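Local coordinates for interferon-inducible protein AIM2 (Mus musculus, PDB 4JBM), which senses double-stranded DNA in the cytosol through its HIN domain and nucleates the AIM2 inflammasome, leading to pyroptosis, at residues P53-K58 against V77-S82; I111-F116 against R159-E164. All coordinates share one frame; numbering follows the deposited sequence.

Contact 1. Residues P53-K58 against V77-S82; sequences PKRTIK and VVDVES
Lys58 and Val78 form a hydrogen-bonded antiparallel pair between strands 56-60 and 76-79, an edge pairing in the first OB fold of the HIN domain. The tight part is the backbone ladder. Lys58 N reaches Val78 O at 2.9 Å, and Val78 N returns a bond of the same length to Lys58 O. A third bond, from Val80 N to Thr56 O (3.0 Å), extends the ladder and is almost straight at 172°. Ile57 and Asp79 make the non-hydrogen-bonded pair between these rungs. Side-chain contacts are light on both faces. On the buried side, Ile57 CD1 meets Val77 CG1 at 4.2 Å. On the more open face of Val78, Val80 CG1 packs 4.0 Å from Lys58 CB, while the Lys58 chain, extended as far as CE, leads its amine away. On the face of Ile57, the exposed Asp79 has CG anti to its backbone N (chi1 -178°). This carries the carboxylate back toward strand 56-60, and OD1 lies 2.9 Å from Thr56 O, two acceptors without a bond. Ser82 OG hydrogen-bonds to His84 N. Strand 76-79 is an outermost strand of its sheet within this chain. Strand 56-60 lies between it and strand 4-16, where Ile57 rests on Val6 and Val8.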
ATOM      1  N   PRO A  53      -1.650  13.245   8.645  1.00 77.61           N
ATOM      2  CA  PRO A  53      -0.469  13.748   7.935  1.00 64.30           C
ATOM      3  C   PRO A  53       0.133  14.969   8.616  1.00 70.38           C
ATOM      4  O   PRO A  53      -0.616  15.783   9.156  1.00 78.76           O
ATOM      5  CB  PRO A  53      -1.020  14.099   6.549  1.00 57.48           C
ATOM      6  CG  PRO A  53      -2.118  13.092   6.349  1.00 68.96           C
ATOM      7  CD  PRO A  53      -2.764  12.962   7.716  1.00 76.14           C
ATOM      8  N   LYS A  54       1.465  15.041   8.633  1.00 81.60           N
ATOM      9  CA  LYS A  54       2.227  16.158   9.212  1.00 79.38           C
ATOM     10  C   LYS A  54       2.366  16.132  10.736  1.00 84.45           C
ATOM     11  O   LYS A  54       3.130  16.916  11.299  1.00 97.92           O
ATOM     12  CB  LYS A  54       1.732  17.520   8.711  1.00 72.36           C
ATOM     13  CG  LYS A  54       1.798  17.653   7.203  1.00 76.47           C
ATOM     14  CD  LYS A  54       1.591  19.092   6.768  1.00 91.54           C
ATOM     15  CE  LYS A  54       1.684  19.222   5.257  1.00 96.07           C
ATOM     16  NZ  LYS A  54       2.069  20.601   4.857  1.00101.06           N
ATOM     17  N   ARG A  55       1.637  15.240  11.403  1.00 79.96           N
ATOM     18  CA  ARG A  55       1.774  15.110  12.851  1.00 83.05           C
ATOM     19  C   ARG A  55       3.019  14.276  13.142  1.00 79.22           C
ATOM     20  O   ARG A  55       3.413  13.437  12.331  1.00 77.20           O
ATOM     21  CB  ARG A  55       0.526  14.473  13.485  1.00 92.10           C
ATOM     22  CG  ARG A  55      -0.651  15.431  13.707  1.00100.33           C
ATOM     23  CD  ARG A  55      -0.489  16.253  14.981  1.00109.20           C
ATOM     24  NE  ARG A  55      -1.430  17.370  15.054  1.00120.58           N
ATOM     25  CZ  ARG A  55      -1.184  18.597  14.599  1.00126.04           C
ATOM     26  NH1 ARG A  55      -0.013  18.881  14.042  1.00128.45           N
ATOM     27  NH2 ARG A  55      -2.105  19.546  14.710  1.00123.90           N
ATOM     28  N   THR A  56       3.635  14.502  14.296  1.00 79.69           N
ATOM     29  CA  THR A  56       4.801  13.722  14.683  1.00 88.42           C
ATOM     30  C   THR A  56       4.424  12.774  15.803  1.00 85.91           C
ATOM     31  O   THR A  56       3.848  13.188  16.806  1.00 89.82           O
ATOM     32  CB  THR A  56       5.987  14.610  15.121  1.00 82.94           C
ATOM     33  OG1 THR A  56       5.573  15.487  16.176  1.00 88.22           O
ATOM     34  CG2 THR A  56       6.497  15.431  13.953  1.00 74.86           C
ATOM     35  N   ILE A  57       4.744  11.497  15.626  1.00 79.10           N
ATOM     36  CA  ILE A  57       4.371  10.487  16.604  1.00 78.98           C
ATOM     37  C   ILE A  57       5.556   9.626  17.015  1.00 78.27           C
ATOM     38  O   ILE A  57       6.486   9.420  16.236  1.00 69.72           O
ATOM     39  CB  ILE A  57       3.242   9.568  16.077  1.00 79.62           C
ATOM     40  CG1 ILE A  57       3.674   8.887  14.782  1.00 73.64           C
ATOM     41  CG2 ILE A  57       1.958  10.353  15.855  1.00 81.68           C
ATOM     42  CD1 ILE A  57       2.688   7.838  14.272  1.00 79.71           C
ATOM     43  N   LYS A  58       5.499   9.122  18.247  1.00 78.63           N
ATOM     44  CA  LYS A  58       6.506   8.213  18.769  1.00 83.54           C
ATOM     45  C   LYS A  58       5.860   6.837  18.941  1.00 88.41           C
ATOM     46  O   LYS A  58       4.803   6.693  19.575  1.00 77.83           O
ATOM     47  CB  LYS A  58       7.054   8.733  20.103  1.00 92.97           C
ATOM     48  CG  LYS A  58       8.344   8.058  20.568  1.00100.92           C
ATOM     49  CD  LYS A  58       8.942   8.757  21.791  1.00 95.07           C
ATOM     50  CE  LYS A  58      10.306   8.185  22.142  1.00100.41           C
ATOM     51  NZ  LYS A  58      11.271   8.392  21.028  1.00105.40           N
ATOM     52  N   VAL A  77       1.493   4.385  20.833  1.00 81.29           N
ATOM     53  CA  VAL A  77       1.634   5.491  19.895  1.00 83.05           C
ATOM     54  C   VAL A  77       1.322   6.779  20.635  1.00 91.06           C
ATOM     55  O   VAL A  77       0.186   6.992  21.058  1.00 98.42           O
ATOM     56  CB  VAL A  77       0.702   5.345  18.676  1.00 69.72           C
ATOM     57  CG1 VAL A  77       0.761   6.592  17.799  1.00 69.79           C
ATOM     58  CG2 VAL A  77       1.068   4.108  17.882  1.00 59.98           C
ATOM     59  N   VAL A  78       2.318   7.639  20.801  1.00 88.21           N
ATOM     60  CA  VAL A  78       2.080   8.850  21.569  1.00 91.08           C
ATOM     61  C   VAL A  78       2.370  10.032  20.658  1.00 94.17           C
ATOM     62  O   VAL A  78       3.421  10.077  20.016  1.00 86.97           O
ATOM     63  CB  VAL A  78       2.982   8.925  22.810  1.00 99.05           C
ATOM     64  CG1 VAL A  78       2.188   9.484  23.983  1.00105.78           C
ATOM     65  CG2 VAL A  78       3.480   7.542  23.182  1.00105.64           C
ATOM     66  N   ASP A  79       1.439  10.979  20.577  1.00 94.35           N
ATOM     67  CA  ASP A  79       1.691  12.194  19.812  1.00 91.41           C
ATOM     68  C   ASP A  79       2.741  13.020  20.545  1.00 89.95           C
ATOM     69  O   ASP A  79       2.648  13.222  21.756  1.00 95.06           O
ATOM     70  CB  ASP A  79       0.401  12.996  19.622  1.00 95.15           C
ATOM     71  CG  ASP A  79       0.606  14.257  18.794  1.00107.54           C
ATOM     72  OD1 ASP A  79       1.273  14.195  17.736  1.00101.28           O
ATOM     73  OD2 ASP A  79       0.092  15.318  19.207  1.00119.25           O
ATOM     74  N   VAL A  80       3.755  13.472  19.818  1.00 79.88           N
ATOM     75  CA  VAL A  80       4.834  14.235  20.435  1.00 87.62           C
ATOM     76  C   VAL A  80       5.224  15.428  19.582  1.00 87.40           C
ATOM     77  O   VAL A  80       5.018  15.429  18.371  1.00 83.34           O
ATOM     78  CB  VAL A  80       6.096  13.368  20.656  1.00 89.44           C
ATOM     79  CG1 VAL A  80       5.814  12.261  21.649  1.00 94.05           C
ATOM     80  CG2 VAL A  80       6.592  12.792  19.328  1.00 74.13           C
ATOM     81  N   GLU A  81       5.787  16.446  20.219  1.00 90.60           N
ATOM     82  CA  GLU A  81       6.296  17.592  19.484  1.00 96.84           C
ATOM     83  C   GLU A  81       7.767  17.359  19.129  1.00 92.73           C
ATOM     84  O   GLU A  81       8.576  17.042  19.998  1.00 92.70           O
ATOM     85  CB  GLU A  81       6.055  18.888  20.262  1.00107.87           C
ATOM     86  CG  GLU A  81       4.571  19.240  20.325  1.00118.80           C
ATOM     87  CD  GLU A  81       4.264  20.437  21.204  1.00133.28           C
ATOM     88  OE1 GLU A  81       5.195  21.195  21.546  1.00135.90           O
ATOM     89  OE2 GLU A  81       3.079  20.614  21.557  1.00139.93           O
ATOM     90  N   SER A  82       8.102  17.496  17.852  1.00 92.01           N
ATOM     91  CA  SER A  82       9.458  17.230  17.383  1.00 84.74           C
ATOM     92  C   SER A  82       9.934  18.320  16.426  1.00 77.15           C
ATOM     93  O   SER A  82       9.119  18.965  15.771  1.00 86.74           O
ATOM     94  CB  SER A  82       9.492  15.867  16.681  1.00 87.54           C
ATOM     95  OG  SER A  82      10.765  15.576  16.128  1.00 83.31           O
TER

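Contact 2. Residues I111-F116 against R159-E164; sequences IVNGLF and RLTFFE
Ile111 CD1 sits over one face of the Phe162 ring, in a CH-pi contact 3.6 Å from the ring centroid. The motif here is a G1 beta bulge in the second OB fold of the HIN domain: Phe162 and Phe163 both face Val112. Ile111 CG2 touches the rim atom CD1 of Phe162. The same ring meets Phe68 edge-to-face and also packs against His28. On the Phe163 ring, Leu160 CG lies over the centre of one face. Leu160 CD2 also reaches Phe116 CE2 at 3.6 Å, the two side chains crossing at about a right angle. Phe162 takes the left-handed backbone conformation (phi 60°), and strand 157-160 turns a corner into strand 163-168. Val112 and Phe163 exchange two backbone bonds on one side of the bulge, and Gly114 and Leu160 exchange two on the other. At the backbone angles of Gly114 a CB would be jammed against the preceding carbonyl O and crowded by Phe116 CZ. Leu115 packs on a phosphate of the bound DNA, and its N bonds to Thr97 OG1. At the corner, Asn113 OD1 accepts a hydrogen bond from Phe162 N at 2.8 Å, with the donor 58° out of the amide carbonyl plane.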
ATOM      1  N   ILE A 111       5.994  -4.576   0.466  1.00 57.89           N
ATOM      2  CA  ILE A 111       4.726  -3.882   0.347  1.00 77.80           C
ATOM      3  C   ILE A 111       4.763  -2.927  -0.846  1.00 75.61           C
ATOM      4  O   ILE A 111       5.749  -2.225  -1.074  1.00 77.36           O
ATOM      5  CB  ILE A 111       4.358  -3.168   1.649  1.00 76.89           C
ATOM      6  CG1 ILE A 111       4.228  -4.216   2.759  1.00 89.13           C
ATOM      7  CG2 ILE A 111       3.087  -2.367   1.484  1.00 69.36           C
ATOM      8  CD1 ILE A 111       3.402  -5.443   2.342  1.00 80.82           C
ATOM      9  N   VAL A 112       3.686  -2.953  -1.623  1.00 65.79           N
ATOM     10  CA  VAL A 112       3.551  -2.104  -2.787  1.00 63.00           C
ATOM     11  C   VAL A 112       2.212  -1.389  -2.721  1.00 67.01           C
ATOM     12  O   VAL A 112       1.168  -2.023  -2.525  1.00 52.93           O
ATOM     13  CB  VAL A 112       3.640  -2.922  -4.090  1.00 73.10           C
ATOM     14  CG1 VAL A 112       3.337  -2.040  -5.305  1.00 72.41           C
ATOM     15  CG2 VAL A 112       5.017  -3.534  -4.219  1.00 67.95           C
ATOM     16  N   ASN A 113       2.261  -0.062  -2.827  1.00 56.12           N
ATOM     17  CA  ASN A 113       1.076   0.757  -3.033  1.00 59.56           C
ATOM     18  C   ASN A 113       1.315   1.536  -4.324  1.00 59.57           C
ATOM     19  O   ASN A 113       2.466   1.712  -4.724  1.00 53.84           O
ATOM     20  CB  ASN A 113       0.872   1.742  -1.881  1.00 65.96           C
ATOM     21  CG  ASN A 113       0.903   1.076  -0.519  1.00 78.29           C
ATOM     22  OD1 ASN A 113      -0.134   0.750   0.052  1.00 69.59           O
ATOM     23  ND2 ASN A 113       2.099   0.905   0.026  1.00 82.75           N
ATOM     24  N   GLY A 114       0.255   2.017  -4.966  1.00 43.80           N
ATOM     25  CA  GLY A 114       0.430   2.798  -6.175  1.00 52.49           C
ATOM     26  C   GLY A 114      -0.733   2.758  -7.143  1.00 59.80           C
ATOM     27  O   GLY A 114      -1.749   2.099  -6.903  1.00 55.43           O
ATOM     28  N   LEU A 115      -0.549   3.448  -8.264  1.00 61.76           N
ATOM     29  CA  LEU A 115      -1.581   3.613  -9.278  1.00 53.85           C
ATOM     30  C   LEU A 115      -1.056   3.042 -10.576  1.00 52.95           C
ATOM     31  O   LEU A 115      -0.012   3.460 -11.062  1.00 54.19           O
ATOM     32  CB  LEU A 115      -1.906   5.107  -9.461  1.00 45.40           C
ATOM     33  CG  LEU A 115      -3.016   5.410 -10.469  1.00 56.46           C
ATOM     34  CD1 LEU A 115      -4.383   4.894  -9.973  1.00 47.39           C
ATOM     35  CD2 LEU A 115      -3.067   6.905 -10.794  1.00 48.16           C
ATOM     36  N   PHE A 116      -1.786   2.097 -11.159  1.00 55.41           N
ATOM     37  CA  PHE A 116      -1.257   1.367 -12.298  1.00 46.52           C
ATOM     38  C   PHE A 116      -2.212   1.290 -13.472  1.00 48.32           C
ATOM     39  O   PHE A 116      -3.383   0.972 -13.299  1.00 58.14           O
ATOM     40  CB  PHE A 116      -0.848  -0.051 -11.874  1.00 44.99           C
ATOM     41  CG  PHE A 116       0.174  -0.089 -10.773  1.00 41.04           C
ATOM     42  CD1 PHE A 116       1.532  -0.021 -11.067  1.00 44.31           C
ATOM     43  CD2 PHE A 116      -0.213  -0.213  -9.450  1.00 36.54           C
ATOM     44  CE1 PHE A 116       2.485  -0.086 -10.062  1.00 49.75           C
ATOM     45  CE2 PHE A 116       0.736  -0.274  -8.425  1.00 37.08           C
ATOM     46  CZ  PHE A 116       2.089  -0.204  -8.733  1.00 47.83           C
ATOM     47  N   ARG A 159      -5.809   1.208  -8.329  1.00 60.03           N
ATOM     48  CA  ARG A 159      -5.077   1.748  -7.192  1.00 64.24           C
ATOM     49  C   ARG A 159      -4.940   0.625  -6.172  1.00 60.16           C
ATOM     50  O   ARG A 159      -5.940   0.130  -5.637  1.00 59.62           O
ATOM     51  CB  ARG A 159      -5.801   2.964  -6.616  1.00 54.88           C
ATOM     52  CG  ARG A 159      -4.980   3.850  -5.682  1.00 60.14           C
ATOM     53  CD  ARG A 159      -5.942   4.774  -4.978  1.00 71.44           C
ATOM     54  NE  ARG A 159      -6.762   4.008  -4.042  1.00 81.91           N
ATOM     55  CZ  ARG A 159      -7.819   4.476  -3.389  1.00 78.81           C
ATOM     56  NH1 ARG A 159      -8.244   5.712  -3.587  1.00 70.12           N
ATOM     57  NH2 ARG A 159      -8.481   3.683  -2.563  1.00 77.55           N
ATOM     58  N   LEU A 160      -3.689   0.224  -5.952  1.00 58.74           N
ATOM     59  CA  LEU A 160      -3.309  -0.858  -5.053  1.00 53.21           C
ATOM     60  C   LEU A 160      -2.834  -0.292  -3.720  1.00 65.58           C
ATOM     61  O   LEU A 160      -2.042   0.654  -3.689  1.00 64.81           O
ATOM     62  CB  LEU A 160      -2.166  -1.674  -5.673  1.00 46.50           C
ATOM     63  CG  LEU A 160      -2.443  -2.782  -6.698  1.00 65.18           C
ATOM     64  CD1 LEU A 160      -3.475  -2.360  -7.707  1.00 71.25           C
ATOM     65  CD2 LEU A 160      -1.158  -3.179  -7.401  1.00 55.84           C
ATOM     66  N   THR A 161      -3.324  -0.862  -2.626  1.00 54.56           N
ATOM     67  CA  THR A 161      -2.820  -0.530  -1.294  1.00 54.50           C
ATOM     68  C   THR A 161      -2.422  -1.811  -0.550  1.00 61.50           C
ATOM     69  O   THR A 161      -3.245  -2.719  -0.393  1.00 58.39           O
ATOM     70  CB  THR A 161      -3.858   0.259  -0.473  1.00 59.22           C
ATOM     71  OG1 THR A 161      -4.433   1.297  -1.280  1.00 65.49           O
ATOM     72  CG2 THR A 161      -3.218   0.868   0.763  1.00 64.41           C
ATOM     73  N   PHE A 162      -1.155  -1.897  -0.143  1.00 64.16           N
ATOM     74  CA  PHE A 162      -0.623  -3.069   0.552  1.00 65.54           C
ATOM     75  C   PHE A 162      -0.719  -4.360  -0.260  1.00 66.45           C
ATOM     76  O   PHE A 162      -1.161  -5.388   0.241  1.00 65.79           O
ATOM     77  CB  PHE A 162      -1.291  -3.258   1.921  1.00 82.63           C
ATOM     78  CG  PHE A 162      -0.378  -3.817   2.987  1.00 88.07           C
ATOM     79  CD1 PHE A 162       0.603  -3.035   3.573  1.00 81.57           C
ATOM     80  CD2 PHE A 162      -0.529  -5.135   3.417  1.00 91.21           C
ATOM     81  CE1 PHE A 162       1.428  -3.549   4.563  1.00 81.67           C
ATOM     82  CE2 PHE A 162       0.290  -5.664   4.405  1.00 84.18           C
ATOM     83  CZ  PHE A 162       1.271  -4.867   4.980  1.00 93.71           C
ATOM     84  N   PHE A 163      -0.308  -4.320  -1.515  1.00 62.20           N
ATOM     85  CA  PHE A 163      -0.163  -5.564  -2.238  1.00 67.08           C
ATOM     86  C   PHE A 163       1.260  -6.001  -1.974  1.00 66.60           C
ATOM     87  O   PHE A 163       2.052  -5.213  -1.447  1.00 58.87           O
ATOM     88  CB  PHE A 163      -0.424  -5.364  -3.734  1.00 53.57           C
ATOM     89  CG  PHE A 163      -1.871  -5.489  -4.110  1.00 65.40           C
ATOM     90  CD1 PHE A 163      -2.841  -4.706  -3.487  1.00 66.66           C
ATOM     91  CD2 PHE A 163      -2.274  -6.427  -5.045  1.00 46.61           C
ATOM     92  CE1 PHE A 163      -4.182  -4.835  -3.825  1.00 59.28           C
ATOM     93  CE2 PHE A 163      -3.611  -6.560  -5.388  1.00 47.50           C
ATOM     94  CZ  PHE A 163      -4.568  -5.766  -4.770  1.00 56.44           C
ATOM     95  N   GLU A 164       1.609  -7.230  -2.349  1.00 52.22           N
ATOM     96  CA  GLU A 164       2.971  -7.681  -2.096  1.00 55.68           C
ATOM     97  C   GLU A 164       3.597  -8.152  -3.392  1.00 52.73           C
ATOM     98  O   GLU A 164       2.903  -8.661  -4.254  1.00 64.54           O
ATOM     99  CB  GLU A 164       2.992  -8.795  -1.035  1.00 83.92           C
ATOM    100  CG  GLU A 164       2.336  -8.421   0.292  1.00 95.35           C
ATOM    101  CD  GLU A 164       0.887  -8.867   0.387  1.00111.30           C
ATOM    102  OE1 GLU A 164       0.457  -9.676  -0.462  1.00115.35           O
ATOM    103  OE2 GLU A 164       0.183  -8.413   1.315  1.00114.15           O
TER

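How the contacts relate
Contact 1 is a surface contact, its centre about 21 Å from the centre of the chain. Contact 2 lies near the middle, its centre about 4 Å from that of the chain, and most of its touching residues are buried. Both are antiparallel strand pairings, but they share no strand and belong to different sheets, one in each OB fold. The nearest atoms of contact 1 and contact 2 are about 13 Å apart. Contact 1 is a plain ladder at a sheet edge, with aliphatic and charged side chains. Contact 2 adds phenylalanine rings packed by Ile and Leu and bends around a bulge, using a side-chain amide as well as backbone bonds. Its nearest atom is about 4 Å from the DNA, that of contact 1 about 11 Å.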